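Local coordinates for protein 2'-5' RNA Ligase (Thermus thermophilus, PDB 1IUH) that belongs to the LigT-like family of the 2H phosphoesterase clan, with helices packed against a curled antiparallel sheet, at residues Leu57-Gly60 with His61-Arg65; Ala91-Ala95 with Glu96-Arg100; Glu111-Gly114 with Glu115-Arg119. All coordinates share one frame; numbering follows the deposited sequence.

Interaction 1: residues Leu57-Gly60 with His61-Arg65; sequences LALG and HRLAR
Arg62 N donates to Ala58 O at 2.8 Å, one of the i to i+4 backbone bonds that make this part of helix 53-66 a regular alpha-helix. One residue on, Leu63 N reaches Leu59 O at 3.0 Å, with an angle of 178° at the hydrogen. Ala64 N then meets Gly60 O at 2.8 Å. The same pattern gives His61 N to Leu57 O, but that oxygen is crowded by the imidazole in the model, so its exact place is less sure. The amides of Arg62, Leu63 and Ala64 are thus satisfied by the carbonyls one turn earlier, while the bond of His61 N is less certain. Arg65 N continues the series to His61 O, with a second, weak bond to Arg62 O. Ala64 also shares a backbone hydrogen bond with Arg180, which joins this end of the helix to the chain beyond strand 169-178.

The side chains sort themselves by side of the helix. Leu59 and Leu63, one turn apart, lie side by side and point the same way, and both pack on Leu105 of helix 96-113, where branched apolar groups suit the interface between two helices. Gly60 and Ala64 are both buried; the small methyl of Ala64 suits a place where the helix comes close to Phe177, on which it rests. His61 meets Phe177 edge-to-face. Arg62 belongs to the exposed side: its CB sits 3.4 Å from Ala58 O, and its chain bends at chi3 (85°) before the guanidinium, which meets Leu59 obliquely, with Arg62 NH1 4.3 Å from Leu59 CD1.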
# COMPACT_ATOMS: atom_id res chain seq x y z
N LEU A 57 -6.34 -15.92 1.24
CA LEU A 57 -5.36 -16.46 2.19
C LEU A 57 -4.43 -17.42 1.49
O LEU A 57 -3.19 -17.33 1.64
CB LEU A 57 -6.05 -17.17 3.38
CG LEU A 57 -6.74 -16.18 4.36
CD1 LEU A 57 -7.60 -16.91 5.41
CD2 LEU A 57 -5.69 -15.29 5.07
N ALA A 58 -5.00 -18.31 0.69
CA ALA A 58 -4.18 -19.30 0.01
C ALA A 58 -3.25 -18.62 -1.03
O ALA A 58 -2.05 -18.95 -1.21
CB ALA A 58 -5.09 -20.34 -0.62
N LEU A 59 -3.82 -17.63 -1.71
CA LEU A 59 -3.08 -16.89 -2.66
C LEU A 59 -1.88 -16.26 -1.96
O LEU A 59 -0.75 -16.29 -2.48
CB LEU A 59 -3.95 -15.84 -3.27
CG LEU A 59 -3.25 -14.99 -4.34
CD1 LEU A 59 -2.42 -15.87 -5.28
CD2 LEU A 59 -4.30 -14.25 -5.13
N GLY A 60 -2.09 -15.75 -0.76
CA GLY A 60 -0.97 -15.12 -0.04
C GLY A 60 0.12 -16.15 0.29
O GLY A 60 1.33 -15.93 0.04
N HIS A 61 -0.31 -17.31 0.84
CA HIS A 61 0.68 -18.32 1.18
C HIS A 61 1.41 -18.77 -0.07
O HIS A 61 2.62 -18.96 -0.05
CB HIS A 61 0.03 -19.54 1.89
CG HIS A 61 -0.70 -19.20 3.15
ND1 HIS A 61 -0.06 -18.78 4.31
CD2 HIS A 61 -2.02 -19.26 3.45
CE1 HIS A 61 -0.96 -18.60 5.26
NE2 HIS A 61 -2.15 -18.88 4.77
N ARG A 62 0.70 -18.95 -1.17
CA ARG A 62 1.37 -19.38 -2.42
C ARG A 62 2.46 -18.38 -2.87
O ARG A 62 3.62 -18.74 -3.09
CB ARG A 62 0.36 -19.55 -3.54
CG ARG A 62 0.07 -20.95 -3.83
CD ARG A 62 -1.12 -21.06 -4.76
NE ARG A 62 -0.73 -20.92 -6.15
CZ ARG A 62 -1.47 -20.36 -7.10
NH1 ARG A 62 -2.68 -19.85 -6.79
NH2 ARG A 62 -1.01 -20.31 -8.36
N LEU A 63 2.06 -17.13 -3.03
CA LEU A 63 3.01 -16.15 -3.46
C LEU A 63 4.15 -16.07 -2.49
O LEU A 63 5.30 -16.01 -2.93
CB LEU A 63 2.35 -14.80 -3.60
CG LEU A 63 1.58 -14.75 -4.87
CD1 LEU A 63 1.37 -13.30 -5.16
CD2 LEU A 63 2.36 -15.37 -5.98
N ALA A 64 3.84 -16.06 -1.18
CA ALA A 64 4.91 -15.97 -0.15
C ALA A 64 5.99 -17.03 -0.29
O ALA A 64 7.15 -16.71 -0.08
CB ALA A 64 4.34 -16.04 1.31
N ARG A 65 5.62 -18.27 -0.60
CA ARG A 65 6.63 -19.33 -0.72
C ARG A 65 7.42 -19.30 -2.04
O ARG A 65 8.48 -19.91 -2.13
CB ARG A 65 6.03 -20.74 -0.47
CG ARG A 65 4.91 -21.14 -1.38
CD ARG A 65 4.32 -22.50 -0.95
NE ARG A 65 4.66 -23.59 -1.90
CZ ARG A 65 4.27 -23.63 -3.19
NH1 ARG A 65 3.52 -22.64 -3.73
NH2 ARG A 65 4.63 -24.67 -3.94

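Interaction 2: residues Ala91-Ala95 with Glu96-Arg100; sequences AKAEA and EGFLR
Phe98 folds back beside Ala95 at a strand-to-helix junction, where strand 88-94 runs into helix 96-113 with Ala95 as the single linking residue, in the N-cap position. The polar part of the contact is carried by backbone. Phe98 N donates to Ala95 O at 3.1 Å, but the bond is bent (137° at the hydrogen) and the donor stands above the carbonyl plane, as can happen in a tight first turn. Alanine brings no side-chain acceptor to the N-cap, so among the atoms of these two segments the backbone oxygen does the work. The regular helical pattern follows with Arg100 N to Glu96 O at 2.7 Å. Glu96, in the first turn, carries a negative charge that would probably be favourable near the positive end of the helix.

The apolar contacts gather on the Phe98 ring. With chi1 at -65°, CG turned opposite the carbonyl carbon, the ring swings back along the strand. There Phe98 CD1 approaches Ala95 CB at 3.9 Å and Phe98 CE1 approaches Ala93 CB at 4.0 Å. Alanine suits both places because its short methyl lets the ring come close to the strand. On another side of the turn, Leu99 CD2 comes within 3.4 Å of Ala95 O.

In the fold, the ring of Phe98 enters the core beneath the helix, edge-to-face with Phe70 of strand 70-80 and against Leu40 and Leu42 of strand 39-47 and Trp152 and Val154 of strand 150-164. Arg100, one turn into the helix, makes a salt bridge to Glu67, just after helix 53-66, while Ala93 shares a backbone hydrogen bond with Pro129, just before strand 130-136.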
# COMPACT_ATOMS: atom_id res chain seq x y z
N ALA A 91 4.86 8.91 -0.67
CA ALA A 91 6.26 8.72 -0.91
C ALA A 91 6.39 7.65 -2.02
O ALA A 91 5.60 6.71 -2.06
CB ALA A 91 6.92 8.25 0.38
N LYS A 92 7.38 7.80 -2.92
CA LYS A 92 7.64 6.79 -3.95
C LYS A 92 8.67 5.79 -3.37
O LYS A 92 9.66 6.17 -2.74
CB LYS A 92 8.16 7.40 -5.29
CG LYS A 92 7.24 8.46 -6.02
CD LYS A 92 7.54 8.63 -7.55
CE LYS A 92 7.77 10.12 -8.07
NZ LYS A 92 6.60 10.96 -8.60
N ALA A 93 8.40 4.51 -3.54
CA ALA A 93 9.33 3.47 -3.08
C ALA A 93 9.57 2.69 -4.36
O ALA A 93 8.79 2.81 -5.29
CB ALA A 93 8.68 2.57 -2.06
N GLU A 94 10.65 1.92 -4.43
CA GLU A 94 10.91 1.16 -5.65
C GLU A 94 11.61 -0.16 -5.39
O GLU A 94 12.38 -0.29 -4.44
CB GLU A 94 11.74 1.99 -6.62
CG GLU A 94 13.23 1.95 -6.38
CD GLU A 94 13.98 2.92 -7.29
OE1 GLU A 94 13.71 2.88 -8.52
OE2 GLU A 94 14.84 3.71 -6.76
N ALA A 95 11.34 -1.13 -6.26
CA ALA A 95 11.94 -2.46 -6.21
C ALA A 95 11.13 -3.40 -7.07
O ALA A 95 9.90 -3.38 -7.05
CB ALA A 95 11.95 -3.01 -4.79
N GLU A 96 11.84 -4.19 -7.86
CA GLU A 96 11.24 -5.21 -8.71
C GLU A 96 10.23 -6.08 -7.93
O GLU A 96 9.14 -6.45 -8.44
CB GLU A 96 12.34 -6.12 -9.20
CG GLU A 96 12.60 -5.99 -10.66
CD GLU A 96 11.39 -6.34 -11.48
OE1 GLU A 96 10.78 -5.39 -12.07
OE2 GLU A 96 11.06 -7.56 -11.52
N GLY A 97 10.64 -6.41 -6.71
CA GLY A 97 9.87 -7.24 -5.82
C GLY A 97 8.44 -6.77 -5.62
O GLY A 97 7.55 -7.64 -5.56
N PHE A 98 8.21 -5.45 -5.51
CA PHE A 98 6.85 -4.96 -5.35
C PHE A 98 6.07 -5.29 -6.60
O PHE A 98 4.92 -5.71 -6.52
CB PHE A 98 6.74 -3.44 -5.16
CG PHE A 98 7.37 -2.94 -3.90
CD1 PHE A 98 8.27 -1.87 -3.95
CD2 PHE A 98 7.09 -3.57 -2.66
CE1 PHE A 98 8.90 -1.41 -2.77
CE2 PHE A 98 7.72 -3.13 -1.46
CZ PHE A 98 8.63 -2.04 -1.51
N LEU A 99 6.69 -5.09 -7.75
CA LEU A 99 5.98 -5.34 -8.99
C LEU A 99 5.72 -6.82 -9.12
O LEU A 99 4.63 -7.20 -9.49
CB LEU A 99 6.76 -4.83 -10.21
CG LEU A 99 7.26 -3.37 -10.47
CD1 LEU A 99 6.62 -2.30 -9.57
CD2 LEU A 99 8.78 -3.31 -10.28
N ARG A 100 6.70 -7.66 -8.78
CA ARG A 100 6.50 -9.13 -8.86
C ARG A 100 5.33 -9.59 -7.93
O ARG A 100 4.43 -10.34 -8.34
CB ARG A 100 7.80 -9.91 -8.56
CG ARG A 100 8.91 -9.76 -9.61
CD ARG A 100 10.22 -10.41 -9.19
NE ARG A 100 10.13 -11.87 -9.07
CZ ARG A 100 10.12 -12.74 -10.10
NH1 ARG A 100 10.22 -12.35 -11.36
NH2 ARG A 100 9.93 -14.04 -9.87

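Interaction 3: residues Glu111-Gly114 with Glu115-Arg119; sequences ELLG and EEAVR
Gly114 O accepts from Ala117 N at 2.9 Å and 173°, the straighter of the two hydrogen bonds between 111-114 and 115-119. Leu113 O receives Glu116 N at 3.3 Å from above its carbonyl plane, a much less direct approach.

The C-terminal end of helix 96-113 is marked by Gly114, which leaves helical geometry with positive phi (61°), a conformation glycine adopts easily. The bonds to Glu116 and Ala117 belong to the turn that follows, and the chain goes on into the loop toward strand 130-136 through further i to i+3 bonds, Val118 N to Glu115 O and Arg119 N to Glu116 O.

The apolar contact joins Leu113 to the small Ala117, CB to CB at 4.0 Å. The Leu113 and Glu116 side chains cross at about a right angle. Leu113 is buried, resting on Tyr56 of helix 53-66 and on Ile120, and Ala117 packs on Trp123.

On the exposed side, Glu115 turns toward Arg119 by a bend at chi2 (-80°), a pairing one turn apart that suits two long, charged residues. Arg119 NH2 donates to Glu115 OE1 at 2.7 Å in a salt bridge; this bond uses the syn lone pair of the oxygen, which lies in the guanidinium plane. Arg119 NE is a weak second donor to Glu115 OE1 at 3.2 Å.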
# COMPACT_ATOMS: atom_id res chain seq x y z
N GLU A 111 -7.49 -15.73 -11.92
CA GLU A 111 -7.84 -17.14 -11.97
C GLU A 111 -9.10 -17.36 -11.18
O GLU A 111 -10.03 -18.05 -11.60
CB GLU A 111 -6.74 -18.00 -11.34
CG GLU A 111 -7.21 -19.38 -11.03
CD GLU A 111 -6.12 -20.47 -11.16
OE1 GLU A 111 -5.48 -20.53 -12.24
OE2 GLU A 111 -5.92 -21.27 -10.20
N LEU A 112 -9.18 -16.72 -10.03
CA LEU A 112 -10.33 -16.95 -9.21
C LEU A 112 -11.57 -16.20 -9.61
O LEU A 112 -12.67 -16.63 -9.36
CB LEU A 112 -10.00 -16.58 -7.77
CG LEU A 112 -11.26 -16.55 -6.91
CD1 LEU A 112 -11.32 -17.84 -6.07
CD2 LEU A 112 -11.24 -15.34 -6.03
N LEU A 113 -11.42 -15.04 -10.21
CA LEU A 113 -12.62 -14.31 -10.52
C LEU A 113 -12.99 -14.26 -12.00
O LEU A 113 -14.15 -14.08 -12.34
CB LEU A 113 -12.48 -12.92 -9.98
CG LEU A 113 -13.08 -12.52 -8.63
CD1 LEU A 113 -13.05 -13.62 -7.68
CD2 LEU A 113 -12.36 -11.25 -8.09
N GLY A 114 -12.00 -14.49 -12.86
CA GLY A 114 -12.23 -14.36 -14.27
C GLY A 114 -12.67 -12.91 -14.51
O GLY A 114 -12.28 -11.96 -13.84
N GLU A 115 -13.51 -12.76 -15.49
CA GLU A 115 -14.08 -11.52 -15.89
C GLU A 115 -14.50 -10.62 -14.72
O GLU A 115 -14.37 -9.39 -14.78
CB GLU A 115 -15.22 -11.92 -16.81
CG GLU A 115 -16.30 -10.96 -17.03
CD GLU A 115 -17.31 -10.93 -15.93
OE1 GLU A 115 -17.60 -9.83 -15.49
OE2 GLU A 115 -17.83 -11.97 -15.51
N GLU A 116 -14.98 -11.19 -13.63
CA GLU A 116 -15.41 -10.38 -12.48
C GLU A 116 -14.29 -9.51 -11.87
O GLU A 116 -14.55 -8.53 -11.22
CB GLU A 116 -15.95 -11.27 -11.38
CG GLU A 116 -17.29 -11.98 -11.65
CD GLU A 116 -17.54 -13.08 -10.59
OE1 GLU A 116 -18.00 -12.71 -9.46
OE2 GLU A 116 -17.24 -14.30 -10.86
N ALA A 117 -13.03 -9.85 -12.07
CA ALA A 117 -11.98 -9.06 -11.45
C ALA A 117 -11.89 -7.64 -11.99
O ALA A 117 -11.23 -6.77 -11.37
CB ALA A 117 -10.61 -9.78 -11.59
N VAL A 118 -12.55 -7.39 -13.13
CA VAL A 118 -12.45 -6.08 -13.75
C VAL A 118 -13.28 -5.08 -13.05
O VAL A 118 -13.01 -3.89 -13.12
CB VAL A 118 -12.78 -6.11 -15.32
CG1 VAL A 118 -11.91 -7.24 -15.96
CG2 VAL A 118 -14.32 -6.26 -15.61
N ARG A 119 -14.27 -5.59 -12.35
CA ARG A 119 -15.16 -4.72 -11.64
C ARG A 119 -14.57 -4.25 -10.30
O ARG A 119 -15.14 -3.35 -9.67
CB ARG A 119 -16.52 -5.43 -11.49
CG ARG A 119 -17.11 -5.79 -12.87
CD ARG A 119 -18.57 -6.24 -12.84
NE ARG A 119 -18.75 -7.53 -13.56
CZ ARG A 119 -19.76 -8.37 -13.36
NH1 ARG A 119 -20.70 -8.07 -12.46
NH2 ARG A 119 -19.81 -9.53 -14.01

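How the interactions relate
From the N terminus, the chain meets interaction 1 first, within helix 53-66, then interaction 2 where strand 88-94 passes into helix 96-113, and interaction 3 where that helix ends. The three follow in series; none nests in or crosses another. Interaction 1 closes no loop beyond the helical turn itself, whereas interactions 2 and 3 mark the two ends of one helix, with centres 24 Å apart. Helix 53-66 packs against this helix, with Leu59 and Leu63 of interaction 1 facing its middle. Through strand 88-94, interaction 2 joins helix 96-113 to the antiparallel sheet; interaction 3 leads into the loop before strand 130-136.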